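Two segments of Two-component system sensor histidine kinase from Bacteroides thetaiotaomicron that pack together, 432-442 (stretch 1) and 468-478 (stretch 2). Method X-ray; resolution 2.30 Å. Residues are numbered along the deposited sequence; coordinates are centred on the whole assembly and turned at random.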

ATOM      1  N   LEU B 432     -29.078  12.768 -25.682  1.00 20.90           N
ATOM      2  CA  LEU B 432     -27.856  12.005 -25.439  1.00 20.13           C
ATOM      3  C   LEU B 432     -27.716  10.922 -26.470  1.00 18.46           C
ATOM      4  O   LEU B 432     -28.669  10.224 -26.723  1.00 18.12           O
ATOM      5  CB  LEU B 432     -27.970  11.347 -24.081  1.00 21.94           C
ATOM      6  CG  LEU B 432     -27.033  11.581 -22.910  1.00 25.37           C
ATOM      7  CD1 LEU B 432     -26.513  13.012 -22.922  1.00 20.67           C
ATOM      8  CD2 LEU B 432     -27.836  11.178 -21.651  1.00 23.89           C
ATOM      9  N   TRP B 433     -26.552  10.807 -27.096  1.00 18.09           N
ATOM     10  CA  TRP B 433     -26.282   9.785 -28.144  1.00 17.61           C
ATOM     11  C   TRP B 433     -25.379   8.758 -27.454  1.00 17.24           C
ATOM     12  O   TRP B 433     -24.346   9.137 -26.875  1.00 15.90           O
ATOM     13  CB  TRP B 433     -25.567  10.442 -29.338  1.00 17.03           C
ATOM     14  CG  TRP B 433     -26.526  11.210 -30.237  1.00 17.71           C
ATOM     15  CD1 TRP B 433     -27.200  12.389 -29.947  1.00 18.98           C
ATOM     16  CD2 TRP B 433     -26.921  10.847 -31.569  1.00 14.93           C
ATOM     17  NE1 TRP B 433     -27.961  12.775 -31.022  1.00 15.34           N
ATOM     18  CE2 TRP B 433     -27.826  11.835 -32.019  1.00 15.99           C
ATOM     19  CE3 TRP B 433     -26.569   9.794 -32.431  1.00 14.57           C
ATOM     20  CZ2 TRP B 433     -28.421  11.783 -33.294  1.00 17.52           C
ATOM     21  CZ3 TRP B 433     -27.156   9.738 -33.715  1.00 15.96           C
ATOM     22  CH2 TRP B 433     -28.077  10.722 -34.123  1.00 15.68           C
ATOM     23  N   ILE B 434     -25.790   7.488 -27.464  1.00 17.11           N
ATOM     24  CA  ILE B 434     -25.109   6.445 -26.693  1.00 16.42           C
ATOM     25  C   ILE B 434     -24.736   5.290 -27.603  1.00 16.55           C
ATOM     26  O   ILE B 434     -25.596   4.706 -28.243  1.00 16.36           O
ATOM     27  CB  ILE B 434     -26.009   5.943 -25.554  1.00 17.29           C
ATOM     28  CG1 ILE B 434     -26.381   7.102 -24.635  1.00 12.84           C
ATOM     29  CG2 ILE B 434     -25.346   4.804 -24.759  1.00 14.56           C
ATOM     30  CD1 ILE B 434     -27.717   6.885 -23.924  1.00  9.58           C
ATOM     31  N   SER B 435     -23.446   5.009 -27.705  1.00 15.93           N
ATOM     32  CA  SER B 435     -23.037   3.914 -28.531  1.00 17.09           C
ATOM     33  C   SER B 435     -22.807   2.692 -27.648  1.00 17.14           C
ATOM     34  O   SER B 435     -22.242   2.801 -26.564  1.00 16.19           O
ATOM     35  CB  SER B 435     -21.789   4.260 -29.365  1.00 16.69           C
ATOM     36  OG  SER B 435     -20.586   4.134 -28.618  1.00 19.55           O
ATOM     37  N   THR B 436     -23.198   1.539 -28.164  1.00 17.62           N
ATOM     38  CA  THR B 436     -23.178   0.298 -27.434  1.00 20.25           C
ATOM     39  C   THR B 436     -22.414  -0.855 -28.192  1.00 19.33           C
ATOM     40  O   THR B 436     -22.213  -0.809 -29.391  1.00 17.21           O
ATOM     41  CB  THR B 436     -24.667  -0.046 -27.241  1.00 21.68           C
ATOM     42  OG1 THR B 436     -25.199   0.825 -26.217  1.00 25.47           O
ATOM     43  CG2 THR B 436     -24.861  -1.379 -26.801  1.00 29.18           C
ATOM     44  N   CYS B 437     -22.035  -1.906 -27.482  1.00 18.85           N
ATOM     45  CA  CYS B 437     -21.734  -3.160 -28.118  1.00 22.04           C
ATOM     46  C   CYS B 437     -23.070  -3.940 -28.111  1.00 22.38           C
ATOM     47  O   CYS B 437     -23.789  -3.952 -27.088  1.00 24.75           O
ATOM     48  CB  CYS B 437     -20.644  -3.894 -27.316  1.00 23.50           C
ATOM     49  SG  CYS B 437     -20.305  -5.637 -27.768  1.00 28.54           S
ATOM     50  N   LEU B 438     -23.452  -4.514 -29.237  1.00 21.45           N
ATOM     51  CA  LEU B 438     -24.676  -5.352 -29.349  1.00 22.97           C
ATOM     52  C   LEU B 438     -26.022  -4.631 -29.488  1.00 22.57           C
ATOM     53  O   LEU B 438     -26.953  -5.197 -30.059  1.00 22.00           O
ATOM     54  CB  LEU B 438     -24.812  -6.414 -28.240  1.00 24.44           C
ATOM     55  CG  LEU B 438     -23.878  -7.638 -28.169  1.00 28.59           C
ATOM     56  CD1 LEU B 438     -24.310  -8.406 -26.877  1.00 33.57           C
ATOM     57  CD2 LEU B 438     -23.962  -8.560 -29.384  1.00 29.71           C
ATOM     58  N   GLY B 439     -26.139  -3.392 -29.006  1.00 20.45           N
ATOM     59  CA  GLY B 439     -27.403  -2.677 -29.184  1.00 18.73           C
ATOM     60  C   GLY B 439     -27.378  -1.513 -30.162  1.00 18.80           C
ATOM     61  O   GLY B 439     -28.280  -0.687 -30.179  1.00 19.57           O
ATOM     62  N   GLY B 440     -26.357  -1.403 -30.987  1.00 17.18           N
ATOM     63  CA  GLY B 440     -26.295  -0.228 -31.851  1.00 16.51           C
ATOM     64  C   GLY B 440     -26.159   1.106 -31.118  1.00 16.66           C
ATOM     65  O   GLY B 440     -25.460   1.196 -30.112  1.00 15.24           O
ATOM     66  N   ILE B 441     -26.787   2.157 -31.671  1.00 16.06           N
ATOM     67  CA  ILE B 441     -26.785   3.491 -31.055  1.00 15.00           C
ATOM     68  C   ILE B 441     -28.192   3.899 -30.536  1.00 15.56           C
ATOM     69  O   ILE B 441     -29.225   3.693 -31.182  1.00 14.98           O
ATOM     70  CB  ILE B 441     -26.291   4.573 -32.068  1.00 16.27           C
ATOM     71  CG1 ILE B 441     -24.840   4.289 -32.530  1.00 13.41           C
ATOM     72  CG2 ILE B 441     -26.419   5.996 -31.481  1.00 16.31           C
ATOM     73  CD1 ILE B 441     -24.539   4.908 -33.961  1.00 12.41           C
ATOM     74  N   PHE B 442     -28.224   4.466 -29.353  1.00 14.69           N
ATOM     75  CA  PHE B 442     -29.478   4.950 -28.768  1.00 14.90           C
ATOM     76  C   PHE B 442     -29.413   6.478 -28.703  1.00 15.21           C
ATOM     77  O   PHE B 442     -28.348   7.064 -28.362  1.00 14.94           O
ATOM     78  CB  PHE B 442     -29.640   4.422 -27.326  1.00 13.26           C
ATOM     79  CG  PHE B 442     -29.716   2.925 -27.240  1.00 16.45           C
ATOM     80  CD1 PHE B 442     -28.561   2.123 -27.255  1.00 12.90           C
ATOM     81  CD2 PHE B 442     -30.946   2.301 -27.126  1.00 18.82           C
ATOM     82  CE1 PHE B 442     -28.663   0.684 -27.169  1.00 12.58           C
ATOM     83  CE2 PHE B 442     -31.047   0.875 -27.079  1.00 19.73           C
ATOM     84  CZ  PHE B 442     -29.910   0.092 -27.086  1.00 14.69           C
ATOM     85  N   GLY B 468     -29.993   1.054 -41.210  1.00 26.77           N
ATOM     86  CA  GLY B 468     -28.895   1.660 -41.981  1.00 25.03           C
ATOM     87  C   GLY B 468     -27.492   1.427 -41.433  1.00 23.75           C
ATOM     88  O   GLY B 468     -26.542   1.544 -42.170  1.00 23.27           O
ATOM     89  N   LEU B 469     -27.329   1.104 -40.159  1.00 23.20           N
ATOM     90  CA  LEU B 469     -25.950   0.824 -39.675  1.00 24.06           C
ATOM     91  C   LEU B 469     -25.313  -0.396 -40.309  1.00 23.91           C
ATOM     92  O   LEU B 469     -25.996  -1.302 -40.744  1.00 24.18           O
ATOM     93  CB  LEU B 469     -25.858   0.663 -38.169  1.00 23.26           C
ATOM     94  CG  LEU B 469     -26.013   1.874 -37.298  1.00 22.71           C
ATOM     95  CD1 LEU B 469     -25.740   1.419 -35.896  1.00 21.23           C
ATOM     96  CD2 LEU B 469     -25.020   2.905 -37.764  1.00 26.01           C
ATOM     97  N   SER B 470     -23.993  -0.358 -40.365  1.00 24.74           N
ATOM     98  CA  SER B 470     -23.142  -1.412 -40.926  1.00 26.65           C
ATOM     99  C   SER B 470     -22.916  -2.578 -39.997  1.00 25.47           C
ATOM    100  O   SER B 470     -22.302  -3.562 -40.417  1.00 26.90           O
ATOM    101  CB  SER B 470     -21.755  -0.812 -41.253  1.00 27.44           C
ATOM    102  OG  SER B 470     -21.866   0.183 -42.306  1.00 33.59           O
ATOM    103  N   GLY B 471     -23.361  -2.459 -38.742  1.00 24.69           N
ATOM    104  CA  GLY B 471     -23.096  -3.436 -37.667  1.00 23.28           C
ATOM    105  C   GLY B 471     -23.645  -2.982 -36.323  1.00 22.86           C
ATOM    106  O   GLY B 471     -24.187  -1.874 -36.208  1.00 21.83           O
ATOM    107  N   MET B 472     -23.498  -3.820 -35.289  1.00 23.03           N
ATOM    108  CA  MET B 472     -24.137  -3.568 -33.996  1.00 23.06           C
ATOM    109  C   MET B 472     -23.126  -3.226 -32.891  1.00 23.75           C
ATOM    110  O   MET B 472     -23.537  -2.755 -31.802  1.00 22.35           O
ATOM    111  CB  MET B 472     -25.033  -4.732 -33.575  1.00 23.29           C
ATOM    112  CG  MET B 472     -26.318  -4.862 -34.429  1.00 26.09           C
ATOM    113  SD  MET B 472     -27.385  -3.376 -34.331  1.00 32.69           S
ATOM    114  CE  MET B 472     -28.138  -3.526 -32.744  1.00 23.80           C
ATOM    115  N   PHE B 473     -21.835  -3.446 -33.192  1.00 24.18           N
ATOM    116  CA  PHE B 473     -20.722  -3.105 -32.295  1.00 26.30           C
ATOM    117  C   PHE B 473     -20.095  -1.775 -32.649  1.00 23.90           C
ATOM    118  O   PHE B 473     -19.270  -1.641 -33.591  1.00 21.66           O
ATOM    119  CB  PHE B 473     -19.654  -4.195 -32.247  1.00 27.06           C
ATOM    120  CG  PHE B 473     -20.202  -5.547 -32.559  1.00 38.14           C
ATOM    121  CD1 PHE B 473     -20.527  -6.440 -31.523  1.00 45.61           C
ATOM    122  CD2 PHE B 473     -20.473  -5.908 -33.892  1.00 45.25           C
ATOM    123  CE1 PHE B 473     -21.074  -7.693 -31.799  1.00 50.30           C
ATOM    124  CE2 PHE B 473     -21.025  -7.150 -34.193  1.00 50.15           C
ATOM    125  CZ  PHE B 473     -21.320  -8.058 -33.139  1.00 52.50           C
ATOM    126  N   ILE B 474     -20.470  -0.804 -31.845  1.00 22.90           N
ATOM    127  CA  ILE B 474     -20.075   0.565 -32.127  1.00 24.16           C
ATOM    128  C   ILE B 474     -19.081   1.083 -31.084  1.00 24.98           C
ATOM    129  O   ILE B 474     -19.362   1.049 -29.889  1.00 25.12           O
ATOM    130  CB  ILE B 474     -21.309   1.428 -32.312  1.00 23.64           C
ATOM    131  CG1 ILE B 474     -21.971   1.057 -33.647  1.00 26.51           C
ATOM    132  CG2 ILE B 474     -20.908   2.847 -32.586  1.00 23.51           C
ATOM    133  CD1 ILE B 474     -23.012   0.148 -33.630  1.00 23.80           C
ATOM    134  N   ASN B 475     -17.900   1.500 -31.530  1.00 26.63           N
ATOM    135  CA  ASN B 475     -16.856   1.965 -30.628  1.00 27.89           C
ATOM    136  C   ASN B 475     -16.990   3.424 -30.210  1.00 27.72           C
ATOM    137  O   ASN B 475     -16.850   3.689 -29.049  1.00 30.18           O
ATOM    138  CB  ASN B 475     -15.423   1.685 -31.154  1.00 28.56           C
ATOM    139  CG  ASN B 475     -14.907   0.208 -30.869  1.00 36.21           C
ATOM    140  OD1 ASN B 475     -15.636  -0.778 -31.010  1.00 41.90           O
ATOM    141  ND2 ASN B 475     -13.617   0.090 -30.517  1.00 40.25           N
ATOM    142  N   GLN B 476     -17.153   4.358 -31.154  1.00 26.70           N
ATOM    143  CA  GLN B 476     -17.132   5.830 -30.929  1.00 24.97           C
ATOM    144  C   GLN B 476     -18.059   6.528 -31.943  1.00 22.79           C
ATOM    145  O   GLN B 476     -18.133   6.147 -33.127  1.00 21.64           O
ATOM    146  CB  GLN B 476     -15.756   6.441 -31.203  1.00 25.29           C
ATOM    147  CG  GLN B 476     -14.712   6.263 -30.141  1.00 30.18           C
ATOM    148  CD  GLN B 476     -13.335   5.956 -30.721  1.00 34.15           C
ATOM    149  OE1 GLN B 476     -13.143   4.939 -31.367  1.00 38.11           O
ATOM    150  NE2 GLN B 476     -12.389   6.815 -30.479  1.00 35.24           N
ATOM    151  N   ILE B 477     -18.748   7.551 -31.471  1.00 20.27           N
ATOM    152  CA  ILE B 477     -19.673   8.294 -32.290  1.00 18.69           C
ATOM    153  C   ILE B 477     -19.268   9.751 -32.054  1.00 19.50           C
ATOM    154  O   ILE B 477     -19.122  10.143 -30.910  1.00 19.12           O
ATOM    155  CB  ILE B 477     -21.155   7.996 -31.923  1.00 17.79           C
ATOM    156  CG1 ILE B 477     -21.397   8.080 -30.392  1.00 17.38           C
ATOM    157  CG2 ILE B 477     -21.564   6.593 -32.385  1.00 14.95           C
ATOM    158  CD1 ILE B 477     -22.846   7.852 -29.913  1.00 14.66           C
ATOM    159  N   ILE B 478     -19.071  10.532 -33.125  1.00 20.45           N
ATOM    160  CA  ILE B 478     -18.593  11.915 -33.025  1.00 22.44           C
ATOM    161  C   ILE B 478     -19.388  12.919 -33.912  1.00 23.42           C
ATOM    162  O   ILE B 478     -19.525  12.708 -35.130  1.00 23.90           O
ATOM    163  CB  ILE B 478     -17.057  11.969 -33.283  1.00 23.87           C
ATOM    164  CG1 ILE B 478     -16.379  10.852 -32.450  1.00 24.69           C
ATOM    165  CG2 ILE B 478     -16.495  13.384 -32.985  1.00 27.13           C
ATOM    166  CD1 ILE B 478     -15.077  11.124 -31.864  1.00 28.00           C
TER

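Stretch 1 folds back on itself as a hairpin. Ile434 and Phe442 exchange two backbone hydrogen bonds, N of Ile434 to O of Phe442 (2.7 Å) and N of Phe442 to O of Ile434 (2.9 Å). Thr436 N adds a third to Gly440 O (3.0 Å). Stretch 2 packs against this hairpin. Its strand 474-478 runs roughly antiparallel to strand 432-436, at 156°. Together the two stretches bury 619 Å².

Three backbone hydrogen bonds cross the contact, all near the turn of the hairpin. Ile474 N donates to Thr436 O at 3.0 Å, with a nearly straight angle of 162°. Met472 O accepts twice. The bond from Gly440 N to Met472 O is 3.2 Å long with an angle of 148°. The bond from Leu438 N to Met472 O is weak: 3.1 Å, but bent to 121°. The carbonyl of Met472 thus ties down the turn at two points. All three bonds join main-chain atoms, so no side-chain group takes part in them.

Apolar packing does most of the rest. Ile477 has the largest covered area, 95 Å². Its CB points toward stretch 1, and Ile477 CD1 lies 3.8 Å from Trp433 CB and 3.8 Å from Ser435 CB. Its other branch is used too, with Ile477 CG2 3.8 Å from Ile441 CD1. A branched aliphatic chain suits this place because it can touch both strands of the hairpin. Ile441 also points toward stretch 2. Ile441 CD1 is 4.2 Å from Leu469 CD1, and Ile441 CG1 is 4.2 Å from Ile474 CG2. Ser435 is small, and Ser435 CB comes within 3.6 Å of Ile474 CG2.

Met472 starts sideways, but its end comes nearer to stretch 1. All three chi angles are m, and this folded chain brings Met472 CE to 3.4 Å from Gly439 C. Gly440 presents bare backbone here, and Gly440 CA lies 3.8 Å from Ile474 CD1. Its positive phi of 63° favours glycine. A CB on Gly440 would also sit tightly, 3.4 Å from Met472 CE.

One sulfur-aromatic contact sits beside the turn. Cys437 SG is 3.8 Å from Phe473 CD1 and meets the ring at its edge. The sulfur lies 86° off the ring normal. Leu438 has its CB pointing away from stretch 2, yet Leu438 CD2 reaches to 3.9 Å from Phe473 CE1. Leu438 is exposed and Phe473 partly so, so this pair covers a less enclosed part of the contact than the buried isoleucines.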